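Local coordinates for flagellar biosynthesis protein flhF (Bacillus subtilis, PDB 2PX0), which is a GTP-binding protein of the signal recognition particle family that is needed for building the bacterial flagellum and may help its translocation, at residues I140-Y145 with V188-R193; F195-I201 with R235-V239. All blocks are in the same frame, centred on the assembly; numbering follows the deposited sequence.

Contact 1. Residues I140-Y145 with V188-R193; sequences ITTDTY and VDTAGR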
ATOM      1  N   ILE A 140     -14.548  -5.537  19.046  1.00 53.66           N
ATOM      2  CA  ILE A 140     -14.240  -4.298  19.753  1.00 53.34           C
ATOM      3  C   ILE A 140     -13.526  -3.407  18.766  1.00 54.00           C
ATOM      4  O   ILE A 140     -12.653  -3.867  18.036  1.00 54.73           O
ATOM      5  CB  ILE A 140     -13.262  -4.513  20.926  1.00 53.78           C
ATOM      6  CG1 ILE A 140     -13.927  -5.301  22.053  1.00 52.88           C
ATOM      7  CG2 ILE A 140     -12.756  -3.165  21.426  1.00 52.34           C
ATOM      8  CD1 ILE A 140     -13.030  -5.488  23.255  1.00 53.00           C
ATOM      9  N   THR A 141     -13.885  -2.136  18.730  1.00 55.93           N
ATOM     10  CA  THR A 141     -13.204  -1.231  17.818  1.00 58.21           C
ATOM     11  C   THR A 141     -12.537  -0.102  18.583  1.00 59.43           C
ATOM     12  O   THR A 141     -12.921   0.235  19.706  1.00 61.06           O
ATOM     13  CB  THR A 141     -14.151  -0.599  16.815  1.00 58.42           C
ATOM     14  OG1 THR A 141     -14.977  -1.610  16.231  1.00 60.35           O
ATOM     15  CG2 THR A 141     -13.347   0.091  15.728  1.00 58.51           C
ATOM     16  N   THR A 142     -11.525   0.476  17.960  1.00 59.62           N
ATOM     17  CA  THR A 142     -10.791   1.583  18.536  1.00 59.96           C
ATOM     18  C   THR A 142     -10.759   2.597  17.424  1.00 61.94           C
ATOM     19  O   THR A 142     -10.393   3.754  17.631  1.00 62.79           O
ATOM     20  CB  THR A 142      -9.365   1.164  18.900  1.00 58.05           C
ATOM     21  OG1 THR A 142      -9.399   0.470  20.143  1.00 60.17           O
ATOM     22  CG2 THR A 142      -8.444   2.358  19.030  1.00 58.69           C
ATOM     23  N   ASP A 143     -11.166   2.159  16.237  1.00 63.08           N
ATOM     24  CA  ASP A 143     -11.149   3.058  15.102  1.00 65.63           C
ATOM     25  C   ASP A 143     -12.255   4.089  15.175  1.00 67.86           C
ATOM     26  O   ASP A 143     -13.321   3.928  14.570  1.00 68.68           O
ATOM     27  CB  ASP A 143     -11.247   2.293  13.789  1.00 63.58           C
ATOM     28  CG  ASP A 143     -11.052   3.195  12.596  1.00 61.94           C
ATOM     29  OD1 ASP A 143     -11.811   4.173  12.467  1.00 61.10           O
ATOM     30  OD2 ASP A 143     -10.136   2.939  11.793  1.00 62.95           O
ATOM     31  N   THR A 144     -11.986   5.150  15.929  1.00 69.87           N
ATOM     32  CA  THR A 144     -12.930   6.243  16.087  1.00 71.95           C
ATOM     33  C   THR A 144     -12.619   7.264  15.005  1.00 72.00           C
ATOM     34  O   THR A 144     -13.488   8.036  14.594  1.00 71.11           O
ATOM     35  CB  THR A 144     -12.775   6.905  17.455  1.00 73.98           C
ATOM     36  OG1 THR A 144     -13.277   6.020  18.465  1.00 77.08           O
ATOM     37  CG2 THR A 144     -13.535   8.231  17.501  1.00 75.89           C
ATOM     38  N   TYR A 145     -11.376   7.245  14.535  1.00 71.85           N
ATOM     39  CA  TYR A 145     -10.948   8.178  13.508  1.00 71.59           C
ATOM     40  C   TYR A 145     -11.660   8.037  12.161  1.00 69.61           C
ATOM     41  O   TYR A 145     -12.500   8.856  11.806  1.00 68.18           O
ATOM     42  CB  TYR A 145      -9.442   8.068  13.287  1.00 74.47           C
ATOM     43  CG  TYR A 145      -8.959   9.079  12.277  1.00 79.41           C
ATOM     44  CD1 TYR A 145      -9.077  10.450  12.527  1.00 80.29           C
ATOM     45  CD2 TYR A 145      -8.448   8.674  11.040  1.00 80.01           C
ATOM     46  CE1 TYR A 145      -8.707  11.391  11.570  1.00 80.35           C
ATOM     47  CE2 TYR A 145      -8.072   9.612  10.076  1.00 80.12           C
ATOM     48  CZ  TYR A 145      -8.210  10.964  10.350  1.00 80.37           C
ATOM     49  OH  TYR A 145      -7.866  11.890   9.399  1.00 81.61           O
ATOM     50  N   VAL A 188     -10.127  -7.266  18.198  1.00 55.37           N
ATOM     51  CA  VAL A 188     -10.001  -5.812  18.266  1.00 53.72           C
ATOM     52  C   VAL A 188      -9.382  -5.226  17.003  1.00 52.08           C
ATOM     53  O   VAL A 188      -8.306  -5.643  16.581  1.00 52.15           O
ATOM     54  CB  VAL A 188      -9.131  -5.388  19.446  1.00 53.63           C
ATOM     55  CG1 VAL A 188      -9.098  -3.874  19.532  1.00 54.02           C
ATOM     56  CG2 VAL A 188      -9.662  -5.988  20.724  1.00 53.08           C
ATOM     57  N   ASP A 189     -10.071  -4.251  16.419  1.00 50.96           N
ATOM     58  CA  ASP A 189      -9.639  -3.565  15.198  1.00 51.61           C
ATOM     59  C   ASP A 189      -9.118  -2.205  15.670  1.00 50.82           C
ATOM     60  O   ASP A 189      -9.551  -1.708  16.711  1.00 51.74           O
ATOM     61  CB  ASP A 189     -10.850  -3.424  14.251  1.00 54.11           C
ATOM     62  CG  ASP A 189     -10.500  -2.812  12.886  1.00 55.34           C
ATOM     63  OD1 ASP A 189      -9.311  -2.809  12.503  1.00 55.87           O
ATOM     64  OD2 ASP A 189     -11.435  -2.345  12.181  1.00 53.03           O
ATOM     65  N   THR A 190      -8.171  -1.620  14.940  1.00 49.56           N
ATOM     66  CA  THR A 190      -7.599  -0.329  15.330  1.00 48.80           C
ATOM     67  C   THR A 190      -7.540   0.657  14.167  1.00 48.19           C
ATOM     68  O   THR A 190      -7.651   0.267  13.009  1.00 47.59           O
ATOM     69  CB  THR A 190      -6.163  -0.486  15.892  1.00 47.41           C
ATOM     70  OG1 THR A 190      -5.269  -0.819  14.824  1.00 49.43           O
ATOM     71  CG2 THR A 190      -6.113  -1.581  16.944  1.00 44.54           C
ATOM     72  N   ALA A 191      -7.350   1.934  14.489  1.00 48.33           N
ATOM     73  CA  ALA A 191      -7.280   2.992  13.486  1.00 47.32           C
ATOM     74  C   ALA A 191      -5.983   2.981  12.679  1.00 49.49           C
ATOM     75  O   ALA A 191      -4.898   2.675  13.180  1.00 48.84           O
ATOM     76  CB  ALA A 191      -7.444   4.326  14.152  1.00 47.41           C
ATOM     77  N   GLY A 192      -6.100   3.329  11.412  1.00 52.21           N
ATOM     78  CA  GLY A 192      -4.927   3.354  10.568  1.00 54.97           C
ATOM     79  C   GLY A 192      -4.309   4.735  10.501  1.00 57.29           C
ATOM     80  O   GLY A 192      -4.592   5.512   9.583  1.00 56.66           O
ATOM     81  N   ARG A 193      -3.475   5.055  11.483  1.00 58.71           N
ATOM     82  CA  ARG A 193      -2.805   6.345  11.506  1.00 60.29           C
ATOM     83  C   ARG A 193      -1.412   6.088  10.935  1.00 60.99           C
ATOM     84  O   ARG A 193      -0.977   4.946  10.878  1.00 61.60           O
ATOM     85  CB  ARG A 193      -2.701   6.860  12.945  1.00 60.75           C
ATOM     86  CG  ARG A 193      -3.982   6.761  13.774  1.00 63.80           C
ATOM     87  CD  ARG A 193      -4.873   7.993  13.686  1.00 67.85           C
ATOM     88  NE  ARG A 193      -5.879   7.987  14.754  1.00 72.21           N
ATOM     89  CZ  ARG A 193      -6.737   8.978  15.004  1.00 73.58           C
ATOM     90  NH1 ARG A 193      -6.722  10.077  14.262  1.00 72.77           N
ATOM     91  NH2 ARG A 193      -7.608   8.873  16.007  1.00 73.27           N
TER

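Contact 2. Residues F195-I201 with R235-V239; sequences FKDPQYI and RFSSV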
ATOM      1  N   PHE A 195       1.987   5.793  11.555  1.00 67.86           N
ATOM      2  CA  PHE A 195       2.921   5.632  12.671  1.00 70.30           C
ATOM      3  C   PHE A 195       4.350   6.153  12.520  1.00 72.98           C
ATOM      4  O   PHE A 195       5.311   5.451  12.849  1.00 73.69           O
ATOM      5  CB  PHE A 195       2.973   4.164  13.089  1.00 68.24           C
ATOM      6  CG  PHE A 195       1.650   3.615  13.501  1.00 68.14           C
ATOM      7  CD1 PHE A 195       0.730   3.196  12.553  1.00 68.11           C
ATOM      8  CD2 PHE A 195       1.309   3.531  14.848  1.00 69.54           C
ATOM      9  CE1 PHE A 195      -0.514   2.700  12.941  1.00 69.83           C
ATOM     10  CE2 PHE A 195       0.068   3.038  15.248  1.00 68.20           C
ATOM     11  CZ  PHE A 195      -0.842   2.622  14.292  1.00 69.51           C
ATOM     12  N   LYS A 196       4.499   7.378  12.025  1.00 75.79           N
ATOM     13  CA  LYS A 196       5.822   7.972  11.889  1.00 78.64           C
ATOM     14  C   LYS A 196       5.833   9.138  12.858  1.00 79.87           C
ATOM     15  O   LYS A 196       6.860   9.781  13.089  1.00 79.64           O
ATOM     16  CB  LYS A 196       6.077   8.436  10.456  1.00 79.61           C
ATOM     17  CG  LYS A 196       7.270   7.730   9.793  1.00 78.20           C
ATOM     18  CD  LYS A 196       7.366   8.050   8.294  1.00 77.21           C
ATOM     19  CE  LYS A 196       7.428   9.550   8.023  1.00 74.10           C
ATOM     20  NZ  LYS A 196       7.493   9.819   6.570  1.00 72.65           N
ATOM     21  N   ASP A 197       4.654   9.396  13.413  1.00 81.30           N
ATOM     22  CA  ASP A 197       4.461  10.428  14.417  1.00 83.89           C
ATOM     23  C   ASP A 197       4.322   9.622  15.704  1.00 86.09           C
ATOM     24  O   ASP A 197       3.268   9.043  15.981  1.00 86.69           O
ATOM     25  CB  ASP A 197       3.177  11.225  14.151  1.00 83.39           C
ATOM     26  CG  ASP A 197       2.577  11.820  15.427  1.00 83.39           C
ATOM     27  OD1 ASP A 197       3.330  12.068  16.391  1.00 83.31           O
ATOM     28  OD2 ASP A 197       1.351  12.050  15.465  1.00 82.01           O
ATOM     29  N   PRO A 198       5.392   9.570  16.508  1.00 87.57           N
ATOM     30  CA  PRO A 198       5.354   8.813  17.761  1.00 87.41           C
ATOM     31  C   PRO A 198       4.080   8.987  18.581  1.00 87.08           C
ATOM     32  O   PRO A 198       3.778   8.153  19.432  1.00 87.94           O
ATOM     33  CB  PRO A 198       6.613   9.292  18.497  1.00 88.16           C
ATOM     34  CG  PRO A 198       6.862  10.664  17.919  1.00 88.38           C
ATOM     35  CD  PRO A 198       6.579  10.441  16.456  1.00 88.42           C
ATOM     36  N   GLN A 199       3.327  10.052  18.317  1.00 86.45           N
ATOM     37  CA  GLN A 199       2.091  10.301  19.055  1.00 86.06           C
ATOM     38  C   GLN A 199       1.191   9.075  19.053  1.00 84.54           C
ATOM     39  O   GLN A 199       0.796   8.567  20.107  1.00 83.64           O
ATOM     40  CB  GLN A 199       1.314  11.483  18.449  1.00 87.45           C
ATOM     41  CG  GLN A 199      -0.066  11.703  19.096  1.00 88.94           C
ATOM     42  CD  GLN A 199      -0.830  12.877  18.505  1.00 90.43           C
ATOM     43  OE1 GLN A 199      -1.048  12.948  17.294  1.00 91.09           O
ATOM     44  NE2 GLN A 199      -1.253  13.802  19.364  1.00 92.13           N
ATOM     45  N   TYR A 200       0.884   8.607  17.849  1.00 83.14           N
ATOM     46  CA  TYR A 200       0.006   7.468  17.660  1.00 81.03           C
ATOM     47  C   TYR A 200       0.530   6.146  18.198  1.00 79.25           C
ATOM     48  O   TYR A 200      -0.252   5.298  18.632  1.00 79.07           O
ATOM     49  CB  TYR A 200      -0.343   7.357  16.177  1.00 80.94           C
ATOM     50  CG  TYR A 200      -1.187   8.523  15.702  1.00 80.97           C
ATOM     51  CD1 TYR A 200      -2.453   8.759  16.250  1.00 81.53           C
ATOM     52  CD2 TYR A 200      -0.723   9.391  14.714  1.00 80.00           C
ATOM     53  CE1 TYR A 200      -3.238   9.828  15.828  1.00 81.66           C
ATOM     54  CE2 TYR A 200      -1.499  10.469  14.283  1.00 80.55           C
ATOM     55  CZ  TYR A 200      -2.756  10.681  14.844  1.00 81.59           C
ATOM     56  OH  TYR A 200      -3.535  11.738  14.427  1.00 81.43           O
ATOM     57  N   ILE A 201       1.844   5.962  18.179  1.00 77.69           N
ATOM     58  CA  ILE A 201       2.420   4.723  18.696  1.00 76.61           C
ATOM     59  C   ILE A 201       2.180   4.733  20.203  1.00 76.00           C
ATOM     60  O   ILE A 201       2.181   3.696  20.861  1.00 73.75           O
ATOM     61  CB  ILE A 201       3.932   4.650  18.431  1.00 76.84           C
ATOM     62  CG1 ILE A 201       4.240   5.215  17.043  1.00 77.70           C
ATOM     63  CG2 ILE A 201       4.403   3.205  18.495  1.00 75.04           C
ATOM     64  CD1 ILE A 201       5.725   5.392  16.772  1.00 80.87           C
ATOM     65  N   ARG A 235       9.764   2.071  14.739  1.00 69.84           N
ATOM     66  CA  ARG A 235       8.860   2.917  15.502  1.00 69.95           C
ATOM     67  C   ARG A 235       7.959   2.070  16.388  1.00 68.08           C
ATOM     68  O   ARG A 235       7.371   2.569  17.347  1.00 69.00           O
ATOM     69  CB  ARG A 235       8.005   3.772  14.556  1.00 72.59           C
ATOM     70  CG  ARG A 235       8.805   4.529  13.501  1.00 78.83           C
ATOM     71  CD  ARG A 235      10.017   5.265  14.109  1.00 84.44           C
ATOM     72  NE  ARG A 235       9.635   6.365  14.998  1.00 88.09           N
ATOM     73  CZ  ARG A 235       9.104   7.515  14.587  1.00 89.56           C
ATOM     74  NH1 ARG A 235       8.889   7.726  13.293  1.00 90.56           N
ATOM     75  NH2 ARG A 235       8.783   8.453  15.470  1.00 89.49           N
ATOM     76  N   PHE A 236       7.856   0.785  16.068  1.00 65.45           N
ATOM     77  CA  PHE A 236       7.014  -0.111  16.848  1.00 63.53           C
ATOM     78  C   PHE A 236       7.801  -0.933  17.851  1.00 63.33           C
ATOM     79  O   PHE A 236       7.268  -1.861  18.457  1.00 62.05           O
ATOM     80  CB  PHE A 236       6.241  -1.056  15.929  1.00 62.69           C
ATOM     81  CG  PHE A 236       4.947  -0.496  15.437  1.00 60.91           C
ATOM     82  CD1 PHE A 236       4.915   0.359  14.342  1.00 60.28           C
ATOM     83  CD2 PHE A 236       3.754  -0.812  16.084  1.00 61.75           C
ATOM     84  CE1 PHE A 236       3.714   0.896  13.892  1.00 60.09           C
ATOM     85  CE2 PHE A 236       2.542  -0.282  15.647  1.00 62.12           C
ATOM     86  CZ  PHE A 236       2.524   0.576  14.545  1.00 61.94           C
ATOM     87  N   SER A 237       9.067  -0.589  18.028  1.00 65.14           N
ATOM     88  CA  SER A 237       9.920  -1.318  18.956  1.00 66.07           C
ATOM     89  C   SER A 237       9.358  -1.366  20.380  1.00 66.22           C
ATOM     90  O   SER A 237       9.336  -2.432  21.005  1.00 67.49           O
ATOM     91  CB  SER A 237      11.317  -0.712  18.970  1.00 66.06           C
ATOM     92  OG  SER A 237      12.207  -1.558  19.663  1.00 68.61           O
ATOM     93  N   SER A 238       8.907  -0.225  20.895  1.00 65.52           N
ATOM     94  CA  SER A 238       8.348  -0.184  22.245  1.00 65.32           C
ATOM     95  C   SER A 238       7.221  -1.204  22.402  1.00 65.69           C
ATOM     96  O   SER A 238       7.329  -2.132  23.205  1.00 66.62           O
ATOM     97  CB  SER A 238       7.834   1.222  22.557  1.00 65.08           C
ATOM     98  OG  SER A 238       7.580   1.937  21.358  1.00 67.68           O
ATOM     99  N   VAL A 239       6.151  -1.042  21.622  1.00 65.97           N
ATOM    100  CA  VAL A 239       5.007  -1.955  21.679  1.00 64.20           C
ATOM    101  C   VAL A 239       5.352  -3.381  21.264  1.00 63.39           C
ATOM    102  O   VAL A 239       5.949  -3.611  20.217  1.00 62.58           O
ATOM    103  CB  VAL A 239       3.864  -1.479  20.789  1.00 62.62           C
ATOM    104  CG1 VAL A 239       4.400  -1.083  19.441  1.00 62.79           C
ATOM    105  CG2 VAL A 239       2.834  -2.595  20.642  1.00 61.54           C
TER

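Contact 1. Residues I140-Y145 with V188-R193
Two neighbouring parallel strands of the P-loop GTPase sheet, 137-141 and 185-189, meet here with the loops that follow them, and the end-to-end directions of the two segments differ by only 14°. The cover concentrates at two ends: Tyr145 (69 Å²) with Arg193 (56 Å²), and Val188 (59 Å²) with Ile140 (56 Å²).

At the strand end, Ile140 and Val188 form the bridged pair, CA to CA 4.7 Å. Asp189 N donates to Ile140 O at 3.1 Å and 164°, while Val188 CA adds a CA-H...O contact to the same oxygen at 3.3 Å. Their side chains share a sheet face and pack at 3.9 Å between Ile140 CB and Val188 CG2; Phe173 of helix 170-179 covers both. Further along, the return bond from Thr142 N to Asp189 O (3.2 Å, 123°) is weak.

The strand ends and the loops after them carry the DTYR and DTAGR sequences. Residues 189-193 probably bind GTP, as in relatives, and Asp143 and Gly192 touch bound GMPPNP. Asp189 OD2 is hydrogen-bonded to Thr119 of the P-loop, and its side chain lies about 4 Å from the magnesium ion. Asp143 OD2 approaches Ala191 CA to 3.3 Å. At the far end, Gln276 of the second subunit touches both Tyr145 and Arg193. Arg193 NH1 approaches the Tyr145 ring obliquely, 2.9 Å from Tyr145 CD1, and Tyr145 CG lies over one guanidinium face.

Contact 2. Residues F195-I201 with R235-V239
The backbones of these two segments do not pair: their CA atoms come no nearer than 6.9 Å, at Lys196-Arg235 and again at Ile201-Phe236. Within the P-loop GTPase domain of the SRP family, the contact sets the N-terminal end of helix 198-207 against the loop between helix 226-232 and strand 243-247. Asp197 is the N-cap of helix 198-207. Its OD1 accepts from Gln199 N at 2.8 Å, although that nitrogen is less surely placed, and Asp197 O accepts from Tyr200 N at 3.1 Å.

Side chains bridge the gap, with Arg235 giving up 118 Å² to the contact, more than any other residue. Its NH1 donates to Lys196 O at 2.9 Å and 144°, whereas the bond from Arg235 NH2 to the same oxygen (3.3 Å, 129°) is weak. Thus the guanidinium holds a backbone carbonyl just ahead of the cap. Lys196 itself points its CB away, and its NZ bonds to Asp250 O of the second subunit, so this edge also borders the dimer interface. Ile201 packs against Arg235: its CD1 sits over one face of the guanidinium, and its CG2 lies 3.2 Å from Arg235 O and 4.4 Å from Val239 CG1. Phe195, whose side chain reaches P-loop residue Gly112, meets Phe236 obliquely, ring planes at 49° and centroids 4.7 Å apart; Phe236 CZ lies over the Phe195 ring, 3.2 Å from Phe195 CD2.

Contact 1 is the more buried: eight of its eleven touching residues are buried and none is exposed, against four buried and two exposed of eight in contact 2. The contacts lie in series, since contact 1 closes before contact 2 opens, and strand 185-189 is followed by helix 198-207. Their centres are 15 Å apart, and they touch where Arg193 CD packs 3.3 Å from Tyr200 CE1. Chemistry follows location. Contact 1 has one sound main-chain bond at the strand ends and a weak one beyond, then opens into nucleotide-touching loops; contact 2 lacks backbone pairing and depends on an arginine-to-carbonyl bond with aromatic and aliphatic packing. Each also reaches the second subunit.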